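Local coordinates for probable glutathione S-transferase (Pseudomonas aeruginosa, PDB 6JWK), which belongs to the zeta class of the glutathione transferase superfamily and probably acts as a glutathione-dependent maleylpyruvate isomerase, at residues D126-R129 with W130-W134; D103-P106 with L107-R111. All coordinates share one frame; numbering follows the deposited sequence.

Interaction 1: residues D126-R129 with W130-W134; sequences DRQR and WYAHW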
ATOM      1  N   ASP B 126       3.905   5.413 -25.592  1.00 46.33           N
ATOM      2  CA  ASP B 126       3.719   6.365 -24.462  1.00 44.56           C
ATOM      3  C   ASP B 126       3.457   5.551 -23.190  1.00 34.89           C
ATOM      4  O   ASP B 126       3.923   5.985 -22.150  1.00 36.86           O
ATOM      5  CB  ASP B 126       2.646   7.402 -24.775  1.00 46.16           C
ATOM      6  CG  ASP B 126       3.107   8.347 -25.865  1.00 48.76           C
ATOM      7  OD1 ASP B 126       4.159   8.987 -25.668  1.00 46.81           O
ATOM      8  OD2 ASP B 126       2.439   8.388 -26.903  1.00 51.28           O
ATOM      9  N   ARG B 127       2.753   4.426 -23.309  1.00 33.75           N
ATOM     10  CA  ARG B 127       2.484   3.473 -22.196  1.00 39.65           C
ATOM     11  C   ARG B 127       3.811   2.961 -21.628  1.00 46.12           C
ATOM     12  O   ARG B 127       4.008   3.132 -20.396  1.00 43.12           O
ATOM     13  CB  ARG B 127       1.589   2.317 -22.642  1.00 41.62           C
ATOM     14  CG  ARG B 127       0.153   2.516 -22.191  1.00 52.49           C
ATOM     15  CD  ARG B 127      -0.860   2.099 -23.210  1.00 54.39           C
ATOM     16  NE  ARG B 127      -0.576   0.768 -23.704  1.00 57.98           N
ATOM     17  CZ  ARG B 127      -0.867   0.364 -24.925  1.00 49.64           C
ATOM     18  NH1 ARG B 127      -1.431   1.194 -25.776  1.00 50.66           N
ATOM     19  NH2 ARG B 127      -0.587  -0.859 -25.296  1.00 54.48           N
ATOM     20  N   GLN B 128       4.649   2.350 -22.486  1.00 41.58           N
ATOM     21  CA  GLN B 128       6.089   2.055 -22.245  1.00 38.75           C
ATOM     22  C   GLN B 128       6.735   3.152 -21.391  1.00 34.02           C
ATOM     23  O   GLN B 128       7.345   2.806 -20.339  1.00 34.77           O
ATOM     24  CB  GLN B 128       6.824   1.946 -23.590  1.00 46.42           C
ATOM     25  CG  GLN B 128       8.307   2.346 -23.528  1.00 51.05           C
ATOM     26  CD  GLN B 128       8.939   1.283 -22.694  1.00 45.34           C
ATOM     27  OE1 GLN B 128       8.339   0.227 -22.564  1.00 52.92           O
ATOM     28  NE2 GLN B 128      10.055   1.572 -22.063  1.00 46.38           N
ATOM     29  N   ARG B 129       6.720   4.412 -21.842  1.00 32.29           N
ATOM     30  CA  ARG B 129       7.451   5.538 -21.175  1.00 33.97           C
ATOM     31  C   ARG B 129       6.813   5.881 -19.811  1.00 34.46           C
ATOM     32  O   ARG B 129       7.519   6.282 -18.840  1.00 31.17           O
ATOM     33  CB  ARG B 129       7.452   6.794 -22.061  1.00 38.87           C
ATOM     34  CG  ARG B 129       8.351   6.698 -23.300  1.00 53.46           C
ATOM     35  CD  ARG B 129       8.367   7.889 -24.273  1.00 57.45           C
ATOM     36  NE  ARG B 129       7.045   8.496 -24.277  1.00 76.20           N
ATOM     37  CZ  ARG B 129       6.680   9.592 -23.592  1.00 74.00           C
ATOM     38  NH1 ARG B 129       7.564  10.287 -22.888  1.00 74.29           N
ATOM     39  NH2 ARG B 129       5.417   9.991 -23.630  1.00 60.21           N
ATOM     40  N   TRP B 130       5.494   5.786 -19.711  1.00 31.26           N
ATOM     41  CA  TRP B 130       4.818   5.946 -18.393  1.00 31.72           C
ATOM     42  C   TRP B 130       5.377   4.879 -17.441  1.00 25.03           C
ATOM     43  O   TRP B 130       5.780   5.249 -16.347  1.00 28.41           O
ATOM     44  CB  TRP B 130       3.300   5.833 -18.593  1.00 35.33           C
ATOM     45  CG  TRP B 130       2.459   5.465 -17.414  1.00 35.24           C
ATOM     46  CD1 TRP B 130       2.250   4.216 -16.891  1.00 35.91           C
ATOM     47  CD2 TRP B 130       1.560   6.346 -16.728  1.00 33.15           C
ATOM     48  NE1 TRP B 130       1.324   4.275 -15.884  1.00 34.99           N
ATOM     49  CE2 TRP B 130       0.880   5.568 -15.767  1.00 35.05           C
ATOM     50  CE3 TRP B 130       1.286   7.722 -16.812  1.00 37.27           C
ATOM     51  CZ2 TRP B 130      -0.059   6.131 -14.899  1.00 34.31           C
ATOM     52  CZ3 TRP B 130       0.351   8.273 -15.952  1.00 36.31           C
ATOM     53  CH2 TRP B 130      -0.288   7.487 -14.990  1.00 31.55           C
ATOM     54  N   TYR B 131       5.338   3.616 -17.861  1.00 28.15           N
ATOM     55  CA  TYR B 131       5.731   2.430 -17.056  1.00 30.34           C
ATOM     56  C   TYR B 131       7.145   2.676 -16.514  1.00 34.44           C
ATOM     57  O   TYR B 131       7.404   2.553 -15.272  1.00 27.57           O
ATOM     58  CB  TYR B 131       5.572   1.158 -17.887  1.00 29.77           C
ATOM     59  CG  TYR B 131       5.461  -0.102 -17.073  1.00 30.33           C
ATOM     60  CD1 TYR B 131       6.546  -0.639 -16.385  1.00 30.94           C
ATOM     61  CD2 TYR B 131       4.260  -0.773 -17.013  1.00 33.42           C
ATOM     62  CE1 TYR B 131       6.421  -1.809 -15.652  1.00 29.64           C
ATOM     63  CE2 TYR B 131       4.123  -1.942 -16.286  1.00 38.20           C
ATOM     64  CZ  TYR B 131       5.209  -2.471 -15.614  1.00 33.20           C
ATOM     65  OH  TYR B 131       4.996  -3.630 -14.906  1.00 38.16           O
ATOM     66  N   ALA B 132       8.024   3.122 -17.414  1.00 30.33           N
ATOM     67  CA  ALA B 132       9.476   3.220 -17.179  1.00 29.34           C
ATOM     68  C   ALA B 132       9.741   4.409 -16.269  1.00 27.99           C
ATOM     69  O   ALA B 132      10.671   4.339 -15.445  1.00 26.39           O
ATOM     70  CB  ALA B 132      10.220   3.317 -18.507  1.00 33.56           C
ATOM     71  N   HIS B 133       8.905   5.454 -16.322  1.00 29.22           N
ATOM     72  CA  HIS B 133       9.071   6.631 -15.426  1.00 27.54           C
ATOM     73  C   HIS B 133       8.793   6.217 -13.953  1.00 25.34           C
ATOM     74  O   HIS B 133       9.576   6.562 -13.076  1.00 28.17           O
ATOM     75  CB  HIS B 133       8.218   7.835 -15.901  1.00 31.42           C
ATOM     76  CG  HIS B 133       8.188   8.968 -14.924  1.00 33.96           C
ATOM     77  ND1 HIS B 133       9.280   9.796 -14.698  1.00 34.46           N
ATOM     78  CD2 HIS B 133       7.216   9.395 -14.083  1.00 34.02           C
ATOM     79  CE1 HIS B 133       8.970  10.699 -13.791  1.00 36.01           C
ATOM     80  NE2 HIS B 133       7.719  10.456 -13.378  1.00 32.20           N
ATOM     81  N   TRP B 134       7.685   5.565 -13.669  1.00 25.13           N
ATOM     82  CA  TRP B 134       7.287   5.237 -12.281  1.00 27.57           C
ATOM     83  C   TRP B 134       8.273   4.161 -11.789  1.00 30.13           C
ATOM     84  O   TRP B 134       8.687   4.207 -10.601  1.00 28.70           O
ATOM     85  CB  TRP B 134       5.816   4.799 -12.245  1.00 26.54           C
ATOM     86  CG  TRP B 134       4.876   5.847 -12.765  1.00 25.52           C
ATOM     87  CD1 TRP B 134       3.976   5.695 -13.772  1.00 26.19           C
ATOM     88  CD2 TRP B 134       4.792   7.220 -12.357  1.00 24.44           C
ATOM     89  NE1 TRP B 134       3.329   6.878 -14.017  1.00 28.35           N
ATOM     90  CE2 TRP B 134       3.825   7.837 -13.179  1.00 26.84           C
ATOM     91  CE3 TRP B 134       5.404   7.991 -11.366  1.00 28.22           C
ATOM     92  CZ2 TRP B 134       3.484   9.185 -13.058  1.00 27.78           C
ATOM     93  CZ3 TRP B 134       5.046   9.318 -11.217  1.00 29.83           C
ATOM     94  CH2 TRP B 134       4.095   9.905 -12.054  1.00 30.02           C
TER
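Trp130 rests its CB 3.3 Å from Arg127 O, the carbonyl one turn back, and then swings its indole off the helix. With CG anti to the backbone N (chi1 158°), the ring is carried away from the preceding turn, an edge of it, near its plane, toward that carbonyl. Backbone bonds of the alpha-helical i to i+4 kind tie the two turns: Trp130 N to Asp126 O (2.9 Å), Tyr131 N to Arg127 O, Ala132 N to Gln128 O and His133 N to Arg129 O.

A turn further on, Trp134 comes in edge first: its NE1 sits 3.2 Å above the plane of the Trp130 ring, over the centre. His133 leans over one face of the Trp134 indole, its CD2 3.4 Å above the plane and offset toward the rim. Asp126 and Arg129 form a salt bridge beside Leu120 and Val119 of the second subunit. A bend at chi3 of Arg129 brings NH2 to 2.6 Å from Asp126 OD1, approaching on the anti side of the carboxylate, and NE adds a weak bond to the same oxygen.

All this lies near the start of helix 124-149. Trp130 packs on Val112 and Leu116 of helix 110-120 and donates through NE1 to Leu107 O of helix 105-108. Tyr115 of the second subunit meets the rings of Trp130, His133 and Trp134, while Tyr131 and Ala132 touch the loop containing Met177 and Cys179.

Interaction 2: residues D103-P106 with L107-R111; sequences DIHP and LNNVR. With SO4 (sulfate ion), chain I.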
ATOM      1  N   ASP B 103       3.674   2.990  -4.417  1.00 23.88           N
ATOM      2  CA  ASP B 103       4.308   4.074  -5.220  1.00 23.98           C
ATOM      3  C   ASP B 103       4.763   3.576  -6.580  1.00 23.63           C
ATOM      4  O   ASP B 103       5.136   4.437  -7.396  1.00 24.58           O
ATOM      5  CB  ASP B 103       5.467   4.732  -4.477  1.00 27.35           C
ATOM      6  CG  ASP B 103       5.005   5.464  -3.211  1.00 30.06           C
ATOM      7  OD1 ASP B 103       3.766   5.608  -3.041  1.00 37.03           O
ATOM      8  OD2 ASP B 103       5.864   5.823  -2.388  1.00 33.16           O
ATOM      9  N   ILE B 104       4.793   2.262  -6.830  1.00 22.41           N
ATOM     10  CA  ILE B 104       5.187   1.758  -8.187  1.00 21.35           C
ATOM     11  C   ILE B 104       4.039   0.977  -8.821  1.00 22.59           C
ATOM     12  O   ILE B 104       3.469   1.463  -9.853  1.00 23.08           O
ATOM     13  CB  ILE B 104       6.460   0.892  -8.151  1.00 22.54           C
ATOM     14  CG1 ILE B 104       7.601   1.566  -7.402  1.00 24.31           C
ATOM     15  CG2 ILE B 104       6.831   0.521  -9.567  1.00 25.44           C
ATOM     16  CD1 ILE B 104       8.844   0.704  -7.284  1.00 26.67           C
ATOM     17  N   HIS B 105       3.727  -0.200  -8.267  1.00 20.99           N
ATOM     18  CA  HIS B 105       2.837  -1.197  -8.901  1.00 23.54           C
ATOM     19  C   HIS B 105       1.473  -0.595  -9.241  1.00 24.85           C
ATOM     20  O   HIS B 105       0.976  -0.836 -10.338  1.00 24.44           O
ATOM     21  CB  HIS B 105       2.677  -2.442  -8.039  1.00 25.48           C
ATOM     22  CG  HIS B 105       1.843  -3.449  -8.736  1.00 27.62           C
ATOM     23  ND1 HIS B 105       2.237  -3.995  -9.937  1.00 26.00           N
ATOM     24  CD2 HIS B 105       0.605  -3.914  -8.467  1.00 25.19           C
ATOM     25  CE1 HIS B 105       1.273  -4.787 -10.366  1.00 29.34           C
ATOM     26  NE2 HIS B 105       0.266  -4.740  -9.479  1.00 28.41           N
ATOM     27  N   PRO B 106       0.802   0.191  -8.364  1.00 23.06           N
ATOM     28  CA  PRO B 106      -0.553   0.660  -8.698  1.00 22.97           C
ATOM     29  C   PRO B 106      -0.648   1.499  -9.990  1.00 22.62           C
ATOM     30  O   PRO B 106      -1.693   1.474 -10.630  1.00 28.29           O
ATOM     31  CB  PRO B 106      -0.947   1.526  -7.513  1.00 21.39           C
ATOM     32  CG  PRO B 106      -0.122   0.962  -6.370  1.00 23.41           C
ATOM     33  CD  PRO B 106       1.226   0.635  -7.033  1.00 21.67           C
ATOM     34  N   LEU B 107       0.418   2.193 -10.352  1.00 22.88           N
ATOM     35  CA  LEU B 107       0.460   3.010 -11.595  1.00 28.94           C
ATOM     36  C   LEU B 107       0.704   2.122 -12.815  1.00 31.39           C
ATOM     37  O   LEU B 107       0.361   2.563 -13.903  1.00 32.37           O
ATOM     38  CB  LEU B 107       1.537   4.079 -11.458  1.00 29.65           C
ATOM     39  CG  LEU B 107       1.383   4.951 -10.219  1.00 34.82           C
ATOM     40  CD1 LEU B 107       2.458   6.013 -10.161  1.00 36.60           C
ATOM     41  CD2 LEU B 107       0.021   5.587 -10.236  1.00 40.11           C
ATOM     42  N   ASN B 108       1.229   0.901 -12.637  1.00 31.60           N
ATOM     43  CA  ASN B 108       1.789   0.057 -13.727  1.00 35.73           C
ATOM     44  C   ASN B 108       0.960  -1.233 -13.840  1.00 34.48           C
ATOM     45  O   ASN B 108       1.357  -2.109 -14.529  1.00 52.62           O
ATOM     46  CB  ASN B 108       3.298  -0.116 -13.526  1.00 31.40           C
ATOM     47  CG  ASN B 108       4.074   1.129 -13.913  1.00 36.67           C
ATOM     48  OD1 ASN B 108       3.525   2.091 -14.491  1.00 34.02           O
ATOM     49  ND2 ASN B 108       5.336   1.171 -13.532  1.00 29.85           N
ATOM     50  N   ASN B 109      -0.204  -1.250 -13.211  1.00 41.29           N
ATOM     51  CA  ASN B 109      -1.234  -2.321 -13.165  1.00 43.77           C
ATOM     52  C   ASN B 109      -1.762  -2.555 -14.587  1.00 45.27           C
ATOM     53  O   ASN B 109      -1.875  -1.562 -15.346  1.00 42.31           O
ATOM     54  CB  ASN B 109      -2.401  -1.803 -12.300  1.00 42.87           C
ATOM     55  CG  ASN B 109      -3.198  -2.850 -11.561  1.00 60.85           C
ATOM     56  OD1 ASN B 109      -4.095  -3.490 -12.122  1.00 71.68           O
ATOM     57  ND2 ASN B 109      -2.930  -2.971 -10.271  1.00 67.60           N
ATOM     58  N   VAL B 110      -2.216  -3.766 -14.912  1.00 42.19           N
ATOM     59  CA  VAL B 110      -2.977  -3.977 -16.178  1.00 43.00           C
ATOM     60  C   VAL B 110      -4.222  -3.065 -16.190  1.00 37.44           C
ATOM     61  O   VAL B 110      -4.455  -2.415 -17.192  1.00 36.27           O
ATOM     62  CB  VAL B 110      -3.312  -5.456 -16.415  1.00 46.14           C
ATOM     63  CG1 VAL B 110      -3.996  -6.110 -15.224  1.00 47.49           C
ATOM     64  CG2 VAL B 110      -4.141  -5.593 -17.671  1.00 50.75           C
ATOM     65  N   ARG B 111      -4.925  -2.967 -15.090  1.00 39.63           N
ATOM     66  CA  ARG B 111      -6.103  -2.150 -15.015  1.00 39.64           C
ATOM     67  C   ARG B 111      -5.802  -0.700 -15.451  1.00 37.04           C
ATOM     68  O   ARG B 111      -6.500  -0.152 -16.251  1.00 37.21           O
ATOM     69  CB  ARG B 111      -6.795  -2.347 -13.644  1.00 42.93           C
ATOM     70  CG  ARG B 111      -7.032  -1.137 -12.780  1.00 47.12           C
ATOM     71  CD  ARG B 111      -7.571  -1.443 -11.380  1.00 45.69           C
ATOM     72  NE  ARG B 111      -6.855  -0.670 -10.384  1.00 44.41           N
ATOM     73  CZ  ARG B 111      -7.399   0.066  -9.435  1.00 46.69           C
ATOM     74  NH1 ARG B 111      -6.622   0.709  -8.617  1.00 42.17           N
ATOM     75  NH2 ARG B 111      -8.707   0.148  -9.283  1.00 42.30           N
TER
HETATM   76  S   SO4 I 303      -1.616  -7.027 -11.787  1.00 62.36           S
HETATM   77  O1  SO4 I 303      -1.582  -7.223 -10.368  1.00 42.43           O
HETATM   78  O2  SO4 I 303      -2.004  -5.695 -12.121  1.00 71.46           O
HETATM   79  O3  SO4 I 303      -0.317  -7.235 -12.396  1.00 63.93           O
HETATM   80  O4  SO4 I 303      -2.573  -7.948 -12.326  1.00 72.00           O
HETATM   81  O   HOH W   1      -4.245   0.100  -9.765  1.00 28.31           O
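Ile104 and Leu107 make the tight part of this short, weakly bonded helical turn. Leu107 N donates to Ile104 O (3.2 Å), and Leu107 CB packs 3.6 Å from that same oxygen. Asn108 N then bonds to His105 O at 2.9 Å; both bonds span three residues, tighter than the alpha-helical i to i+4 pattern.

The looser side holds a sulfate, probably from the crystallisation liquor, and a water. An extended first torsion (chi1 -177°) carries the imidazole of His105 past Asn109, the ring and amide planes 46° apart, and NE2 of His105 donates to sulfate O1 at 3.2 Å. Val110 N makes a weak bond to O2 of the same ion, which Ser10 N also holds. Asn109 is the N-cap of the next helix: its OD1 takes Arg111 N in the amide plane, on a lone pair. A water donates to Pro106 O and accepts from Arg111 NH1, its oxygen 2.7 Å from that nitrogen.

The turn links helix 87-103 to helix 110-120. His105 faces helices 10-22 and 162-176, placing the sulfate between the thioredoxin-like and helical domains, consistent with the glutathione-site region of zeta-class enzymes. Pro106, Leu107 and Arg111 face the second subunit.

Overall arrangement
From the N terminus, the chain passes through the thioredoxin-like domain and helix 87-103 before reaching interaction 2, where the turn at 105-108 closes and helix 110-120 is capped. That helix runs out, a short connection reverses the path, and interaction 1 spans consecutive turns near the start of helix 124-149. The two follow in series, neither nested nor crossed, with centres about 11 Å apart. They nevertheless touch: Trp134 CD2 packs 3.4 Å from Leu107 CD1, and Asn108 ND2 makes a weak hydrogen bond to Tyr131 O. The early turn is thus tied to the later helix within the helical domain, and both regions contribute to the subunit interface.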